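Local coordinates for protein telomerase reverse transcriptase (Candida tropicalis MYA-3404, PDB 6ZD1) that probably extends chromosome ends as the catalytic subunit of telomerase, copying a template within its RNA component into telomeric DNA repeats, at residues 283-288 with 602-607; 437-442 with 470-475; 573-578 with 590-595. All blocks are in the same frame, centred on the assembly; numbering follows the deposited sequence.

Contact 1: 283-288 with 602-607; sequences PVRQVL and LDFSSN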
# COMPACT_ATOMS: atom_id res chain seq x y z
N PRO A 283 0.00 21.06 2.31
CA PRO A 283 -0.04 22.14 1.31
C PRO A 283 1.10 22.08 0.31
O PRO A 283 0.87 22.29 -0.89
CB PRO A 283 0.02 23.41 2.16
CG PRO A 283 -0.56 23.00 3.46
CD PRO A 283 -0.06 21.60 3.68
N VAL A 284 2.32 21.78 0.77
CA VAL A 284 3.46 21.71 -0.15
C VAL A 284 3.20 20.66 -1.23
O VAL A 284 3.42 20.91 -2.42
CB VAL A 284 4.76 21.43 0.62
CG1 VAL A 284 5.86 20.99 -0.33
CG2 VAL A 284 5.19 22.67 1.39
N ARG A 285 2.71 19.49 -0.83
CA ARG A 285 2.42 18.45 -1.81
C ARG A 285 1.28 18.86 -2.73
O ARG A 285 1.31 18.57 -3.93
CB ARG A 285 2.11 17.13 -1.10
CG ARG A 285 1.86 15.98 -2.06
CD ARG A 285 2.03 14.63 -1.39
NE ARG A 285 1.11 14.43 -0.28
CZ ARG A 285 0.97 13.28 0.37
NH1 ARG A 285 1.68 12.22 0.00
NH2 ARG A 285 0.10 13.17 1.37
N GLN A 286 0.28 19.57 -2.19
CA GLN A 286 -0.86 19.97 -3.02
C GLN A 286 -0.43 20.97 -4.10
O GLN A 286 -0.86 20.86 -5.25
CB GLN A 286 -1.96 20.58 -2.16
CG GLN A 286 -2.73 19.60 -1.30
CD GLN A 286 -3.84 20.28 -0.53
OE1 GLN A 286 -4.79 20.81 -1.12
NE2 GLN A 286 -3.74 20.28 0.80
N VAL A 287 0.41 21.94 -3.74
CA VAL A 287 0.83 22.95 -4.71
C VAL A 287 1.74 22.33 -5.75
O VAL A 287 1.64 22.63 -6.95
CB VAL A 287 1.50 24.13 -3.99
CG1 VAL A 287 1.95 25.18 -5.00
CG2 VAL A 287 0.54 24.74 -2.98
N LEU A 288 2.63 21.43 -5.33
CA LEU A 288 3.48 20.74 -6.29
C LEU A 288 2.65 19.94 -7.28
O LEU A 288 2.93 19.93 -8.48
CB LEU A 288 4.47 19.83 -5.57
CG LEU A 288 5.56 20.52 -4.74
CD1 LEU A 288 6.41 19.48 -4.02
CD2 LEU A 288 6.43 21.40 -5.61
N LEU A 602 -1.91 1.73 -1.61
CA LEU A 602 -2.57 2.88 -1.04
C LEU A 602 -1.58 3.95 -0.63
O LEU A 602 -1.98 4.99 -0.10
CB LEU A 602 -3.43 2.46 0.16
CG LEU A 602 -4.33 1.25 -0.11
CD1 LEU A 602 -5.07 0.85 1.15
CD2 LEU A 602 -5.30 1.55 -1.23
N ASP A 603 -0.29 3.72 -0.88
CA ASP A 603 0.78 4.63 -0.46
C ASP A 603 0.79 5.85 -1.38
O ASP A 603 1.09 5.73 -2.58
CB ASP A 603 2.12 3.89 -0.48
CG ASP A 603 3.29 4.74 0.01
OD1 ASP A 603 3.69 5.68 -0.70
OD2 ASP A 603 3.82 4.46 1.11
N PHE A 604 0.46 7.01 -0.82
CA PHE A 604 0.46 8.27 -1.55
C PHE A 604 1.85 8.90 -1.62
O PHE A 604 2.03 9.88 -2.35
CB PHE A 604 -0.53 9.25 -0.90
CG PHE A 604 -1.10 10.27 -1.85
CD1 PHE A 604 -1.89 11.30 -1.37
CD2 PHE A 604 -0.86 10.19 -3.21
CE1 PHE A 604 -2.42 12.24 -2.24
CE2 PHE A 604 -1.38 11.12 -4.08
CZ PHE A 604 -2.16 12.16 -3.59
N SER A 605 2.81 8.39 -0.85
CA SER A 605 4.19 8.86 -0.95
C SER A 605 4.91 8.29 -2.16
O SER A 605 5.97 8.81 -2.53
CB SER A 605 4.97 8.50 0.31
OG SER A 605 4.45 9.19 1.44
N SER A 606 4.38 7.23 -2.78
CA SER A 606 5.03 6.59 -3.91
C SER A 606 4.17 6.51 -5.16
O SER A 606 4.72 6.24 -6.24
CB SER A 606 5.48 5.17 -3.53
OG SER A 606 6.19 5.17 -2.30
N ASN A 607 2.87 6.75 -5.07
CA ASN A 607 1.97 6.62 -6.21
C ASN A 607 1.08 7.85 -6.31
O ASN A 607 0.85 8.56 -5.33
CB ASN A 607 1.09 5.37 -6.11
CG ASN A 607 1.86 4.13 -5.72
OD1 ASN A 607 2.44 3.45 -6.57
ND2 ASN A 607 1.87 3.82 -4.43
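Arg-285, on helix 263-298 of the reverse transcriptase region, reaches to Phe-604 in the loop joining helices 582-596 and 609-637. These two residues supply most of the 122 Å² that the segments bury. The Arg-285 CG lies anti to its backbone N (chi1 -178°), and a bend at chi3 turns the guanidinium onto the loop. Phe-604 CD1 then sits 3.9 Å from Arg-285 CZ, over one guanidinium face but displaced toward its rim, with the two planes 36° apart. The groups are therefore tilted rather than stacked flat. Arg-285 NH1 also comes to 3.3 Å from Phe-604 O, while the backbone N of Ser-605 lies near the guanidinium plane at its edge.

The loop is folded on itself: Asn-607 ND2 donates to a lone pair of Asp-603 O at 2.8 Å (160° at the hydrogen), and Ser-606 OG donates to Asp-603 OD1. Asn-664 binds the backbone at Phe-604 N and Leu-602 O, tying the loop to helix 642-664. Arg-285 NH1 and Asp-603 OD1 remain 6.9 Å apart. The chemistry implies a surface contact in which a cationic group lies against aromatic carbon and near a backbone carbonyl, without a salt bridge between the segments.

Contact 2: 437-442 with 470-475; sequences SQIEDA and GIFCDI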
# COMPACT_ATOMS: atom_id res chain seq x y z
N SER A 437 14.43 21.36 2.68
CA SER A 437 14.65 20.70 3.96
C SER A 437 14.44 19.19 3.85
O SER A 437 15.22 18.41 4.41
CB SER A 437 13.73 21.29 5.02
OG SER A 437 13.85 20.60 6.24
N GLN A 438 13.41 18.76 3.12
CA GLN A 438 13.18 17.33 2.94
C GLN A 438 14.29 16.69 2.12
O GLN A 438 14.69 15.55 2.40
CB GLN A 438 11.82 17.10 2.28
CG GLN A 438 10.62 17.49 3.13
CD GLN A 438 10.23 16.41 4.13
OE1 GLN A 438 10.01 15.26 3.76
NE2 GLN A 438 10.14 16.79 5.40
N ILE A 439 14.80 17.39 1.12
CA ILE A 439 15.86 16.83 0.28
C ILE A 439 17.17 16.78 1.04
O ILE A 439 17.85 15.75 1.09
CB ILE A 439 16.00 17.64 -1.02
CG1 ILE A 439 14.73 17.56 -1.86
CG2 ILE A 439 17.20 17.15 -1.81
CD1 ILE A 439 14.63 18.68 -2.88
N GLU A 440 17.55 17.90 1.66
CA GLU A 440 18.91 18.05 2.17
C GLU A 440 19.07 17.60 3.62
O GLU A 440 20.19 17.28 4.02
CB GLU A 440 19.35 19.52 2.05
CG GLU A 440 19.20 20.07 0.64
CD GLU A 440 19.51 21.56 0.54
OE1 GLU A 440 19.95 22.00 -0.55
OE2 GLU A 440 19.30 22.28 1.54
N ASP A 441 17.99 17.54 4.40
CA ASP A 441 18.09 17.23 5.82
C ASP A 441 17.47 15.88 6.18
O ASP A 441 17.34 15.58 7.37
CB ASP A 441 17.45 18.33 6.67
CG ASP A 441 18.03 19.70 6.38
OD1 ASP A 441 17.28 20.57 5.91
OD2 ASP A 441 19.24 19.90 6.62
N ALA A 442 17.07 15.08 5.20
CA ALA A 442 16.50 13.77 5.49
C ALA A 442 17.58 12.88 6.10
O ALA A 442 18.65 12.69 5.51
CB ALA A 442 15.92 13.14 4.23
N GLY A 470 7.84 10.64 -3.77
CA GLY A 470 7.22 10.24 -5.02
C GLY A 470 6.99 11.41 -5.95
O GLY A 470 7.29 11.32 -7.15
N ILE A 471 6.50 12.53 -5.42
CA ILE A 471 6.24 13.66 -6.29
C ILE A 471 7.55 14.34 -6.69
O ILE A 471 7.65 14.93 -7.77
CB ILE A 471 5.26 14.65 -5.63
CG1 ILE A 471 4.77 15.68 -6.66
CG2 ILE A 471 5.91 15.34 -4.44
CD1 ILE A 471 3.50 16.37 -6.26
N PHE A 472 8.59 14.24 -5.85
CA PHE A 472 9.90 14.71 -6.27
C PHE A 472 10.34 14.00 -7.54
O PHE A 472 10.63 14.64 -8.56
CB PHE A 472 10.93 14.47 -5.15
CG PHE A 472 10.88 15.49 -4.05
CD1 PHE A 472 10.21 16.69 -4.21
CD2 PHE A 472 11.53 15.25 -2.84
CE1 PHE A 472 10.17 17.62 -3.20
CE2 PHE A 472 11.49 16.18 -1.82
CZ PHE A 472 10.81 17.37 -2.00
N CYS A 473 10.30 12.66 -7.53
CA CYS A 473 10.72 11.90 -8.70
C CYS A 473 9.83 12.20 -9.90
O CYS A 473 10.31 12.20 -11.04
CB CYS A 473 10.70 10.41 -8.36
SG CYS A 473 11.37 9.31 -9.62
N ASP A 474 8.56 12.51 -9.66
CA ASP A 474 7.65 12.85 -10.76
C ASP A 474 8.00 14.21 -11.35
O ASP A 474 8.00 14.37 -12.58
CB ASP A 474 6.21 12.83 -10.25
CG ASP A 474 5.19 12.76 -11.38
OD1 ASP A 474 5.60 12.67 -12.56
OD2 ASP A 474 3.98 12.79 -11.08
N ILE A 475 8.29 15.19 -10.50
CA ILE A 475 8.68 16.51 -10.98
C ILE A 475 9.95 16.42 -11.83
O ILE A 475 10.03 16.99 -12.92
CB ILE A 475 8.86 17.49 -9.80
CG1 ILE A 475 7.52 17.82 -9.16
CG2 ILE A 475 9.55 18.76 -10.26
CD1 ILE A 475 7.65 18.69 -7.93
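Asp-474 OD1 is gripped by two arginines, Arg-296 on helix 263-298 and Arg-499 on strand 495-500, in salt bridges that tie helix 469-484 to both of those elements. This helix belongs to motif B' of the reverse transcriptase fold, and it precedes the strand hairpin 495-500/503-508 of the antiparallel palm sheet. Two positive partners would probably help to keep the carboxylate ionised. From another side of the same helix, Phe-472 projects toward helix 428-440, which leads into strand 443-446 of the mixed five-stranded sheet. The contact is thus a helix-to-helix meeting between elements that feed two different sheets.

Its cross-segment chemistry is wholly apolar. The closest CA atoms, those of Ile-439 and Phe-472, are 9.1 Å apart, a gap bridged by the side chains. The Ile-439 CG1 branch is anti to the carbonyl carbon (chi1 -63°), which carries its terminal methyl over the phenyl ring; CD1 stands 4.0 Å above the Phe-472 ring plane, offset toward the rim. Gln-438 approaches differently. Its CB lies near the ring plane at the edge, 4.2 Å from Phe-472 CE2, whereas a turn at chi2 (-82°) leads the amide away from the ring; the Gln-438 side chain also touches Phe-466 and Leu-468. One aromatic ring therefore receives a methyl over a face and a methylene at an edge.

Helix 349-359 extends this buried packing, with Leu-352 touching both Ile-439 and Phe-472. At the end of helix 428-440, the backbone N of Asp-441 still bonds to Ser-437 O at 2.9 Å, and a weak bond joins Ser-437 OG to Asp-441 OD1. The tightest approach between the segments is made by Ile-439 CG1, which comes to 3.5 Å from Phe-472 CE2.

Contact 3: 573-578 with 590-595; sequences SRPTCK and KQFYCS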
# COMPACT_ATOMS: atom_id res chain seq x y z
N SER A 573 -4.95 -13.44 -8.28
CA SER A 573 -5.40 -14.63 -8.99
C SER A 573 -6.87 -14.92 -8.69
O SER A 573 -7.57 -14.13 -8.06
CB SER A 573 -4.50 -15.82 -8.63
OG SER A 573 -4.84 -16.95 -9.41
N ARG A 574 -7.33 -16.09 -9.15
CA ARG A 574 -8.71 -16.58 -9.10
C ARG A 574 -9.37 -16.31 -7.75
O ARG A 574 -8.84 -16.70 -6.70
CB ARG A 574 -8.74 -18.08 -9.42
CG ARG A 574 -10.09 -18.75 -9.24
CD ARG A 574 -10.02 -20.23 -9.62
NE ARG A 574 -11.19 -20.99 -9.17
CZ ARG A 574 -11.39 -22.28 -9.42
NH1 ARG A 574 -10.50 -22.97 -10.12
NH2 ARG A 574 -12.48 -22.88 -8.98
N PRO A 575 -10.51 -15.62 -7.73
CA PRO A 575 -11.23 -15.40 -6.47
C PRO A 575 -11.98 -16.62 -5.94
O PRO A 575 -12.59 -16.53 -4.87
CB PRO A 575 -12.21 -14.26 -6.81
CG PRO A 575 -11.68 -13.65 -8.08
CD PRO A 575 -11.05 -14.78 -8.82
N THR A 576 -11.95 -17.75 -6.66
CA THR A 576 -12.46 -19.05 -6.16
C THR A 576 -13.93 -18.97 -5.74
O THR A 576 -14.28 -19.15 -4.57
CB THR A 576 -11.58 -19.58 -5.02
OG1 THR A 576 -11.72 -18.74 -3.86
CG2 THR A 576 -10.12 -19.63 -5.44
N CYS A 577 -14.79 -18.71 -6.72
CA CYS A 577 -16.22 -18.47 -6.48
C CYS A 577 -17.03 -19.71 -6.89
O CYS A 577 -17.46 -19.84 -8.03
CB CYS A 577 -16.68 -17.23 -7.24
SG CYS A 577 -16.12 -17.16 -8.97
N LYS A 578 -17.23 -20.62 -5.93
CA LYS A 578 -18.15 -21.75 -6.11
C LYS A 578 -18.69 -22.14 -4.74
O LYS A 578 -18.00 -22.83 -3.98
CB LYS A 578 -17.45 -22.92 -6.79
CG LYS A 578 -18.39 -24.04 -7.22
CD LYS A 578 -17.67 -25.37 -7.35
CE LYS A 578 -17.24 -25.90 -5.98
NZ LYS A 578 -18.40 -26.15 -5.09
N LYS A 590 -14.45 -11.40 0.88
CA LYS A 590 -13.88 -10.42 1.79
C LYS A 590 -12.45 -10.81 2.15
O LYS A 590 -11.57 -9.94 2.23
CB LYS A 590 -14.75 -10.30 3.05
CG LYS A 590 -14.60 -8.98 3.79
CD LYS A 590 -13.39 -9.00 4.68
CE LYS A 590 -13.03 -7.64 5.21
NZ LYS A 590 -11.75 -7.75 6.00
N GLN A 591 -12.20 -12.11 2.34
CA GLN A 591 -10.83 -12.58 2.51
C GLN A 591 -9.98 -12.26 1.29
O GLN A 591 -8.85 -11.76 1.43
CB GLN A 591 -10.82 -14.08 2.79
CG GLN A 591 -11.18 -14.43 4.20
CD GLN A 591 -10.27 -13.74 5.19
OE1 GLN A 591 -9.06 -13.99 5.22
NE2 GLN A 591 -10.83 -12.85 6.00
N PHE A 592 -10.51 -12.51 0.09
CA PHE A 592 -9.75 -12.25 -1.12
C PHE A 592 -9.41 -10.77 -1.25
O PHE A 592 -8.28 -10.41 -1.61
CB PHE A 592 -10.53 -12.72 -2.35
CG PHE A 592 -9.96 -12.26 -3.66
CD1 PHE A 592 -8.92 -12.96 -4.25
CD2 PHE A 592 -10.46 -11.14 -4.30
CE1 PHE A 592 -8.38 -12.55 -5.46
CE2 PHE A 592 -9.92 -10.72 -5.51
CZ PHE A 592 -8.89 -11.43 -6.09
N TYR A 593 -10.36 -9.89 -0.93
CA TYR A 593 -10.14 -8.46 -1.10
C TYR A 593 -9.04 -7.96 -0.18
O TYR A 593 -8.11 -7.28 -0.62
CB TYR A 593 -11.45 -7.70 -0.84
CG TYR A 593 -11.38 -6.23 -1.19
CD1 TYR A 593 -11.70 -5.80 -2.46
CD2 TYR A 593 -11.03 -5.29 -0.23
CE1 TYR A 593 -11.64 -4.46 -2.79
CE2 TYR A 593 -10.97 -3.94 -0.56
CZ TYR A 593 -11.28 -3.53 -1.84
OH TYR A 593 -11.24 -2.20 -2.18
N CYS A 594 -9.12 -8.30 1.11
CA CYS A 594 -8.09 -7.87 2.05
C CYS A 594 -6.75 -8.50 1.74
O CYS A 594 -5.70 -7.89 1.98
CB CYS A 594 -8.50 -8.19 3.48
SG CYS A 594 -9.98 -7.33 4.03
N SER A 595 -6.75 -9.72 1.19
CA SER A 595 -5.48 -10.38 0.89
C SER A 595 -4.74 -9.67 -0.23
O SER A 595 -3.50 -9.69 -0.26
CB SER A 595 -5.72 -11.85 0.53
OG SER A 595 -4.50 -12.50 0.22
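Phe-592 lays one ring face against Pro-575, so that the connection before helix 582-596 folds back over the helix it leads into. The evidence for a CH-pi contact is direct: Pro-575 CB lies 4.2 Å from the Phe-592 ring centroid and only 2° off the ring normal. Pro-575 CA and CG flank this central methylene, CA near Phe-592 CD1 at 4.0 Å and CG near Phe-592 CZ at 4.1 Å. The ring reaches this position because the Phe-592 CG is anti to the backbone N (chi1 169°), directing the side chain outward to the loop. Ser-573 adds a backbone approach, its O standing 3.1 Å from Phe-592 CE1 at an oblique angle to the ring.

Beyond the proline, Thr-576 takes up left-handed backbone angles (57/64°) as the chain changes direction. Its OG1 donates to Pro-575 O at 2.6 Å, meeting that oxygen from above the carbonyl plane. Pro-575 also touches Leu-589 and, on helix 609-637, Ala-626, which places the turn against the C-terminal helical bundle, probably the thumb-like extension of telomerase. Along the helix, Tyr-593 faces into that bundle and bonds through OH to Thr-656. The contact chemistry implies a surface seam held by the fit of a proline face to a phenyl face, with no hydrogen bond between the segments.

In the fold
Contact 2 is the buried one of the three, made by aliphatic and aromatic carbon alone, whereas contacts 1 and 3 lie at the surface and bring backbone oxygens close to the partner side chain. Contacts 1 and 2 adjoin, their centres about 11 Å apart: Leu-288 CB packs on Ile-471 CD1 at 3.7 Å, so the helix that carries one half of contact 1 also packs against helix 469-484 of contact 2. Contact 3 lies on the opposite side of the chain's centre, about 30 Å from contact 1 between centres. They share a neighbour in helix 582-596: contact 3 uses the helix itself, and the loop of contact 1 follows it. Along the chain, contact 1 spans the other two.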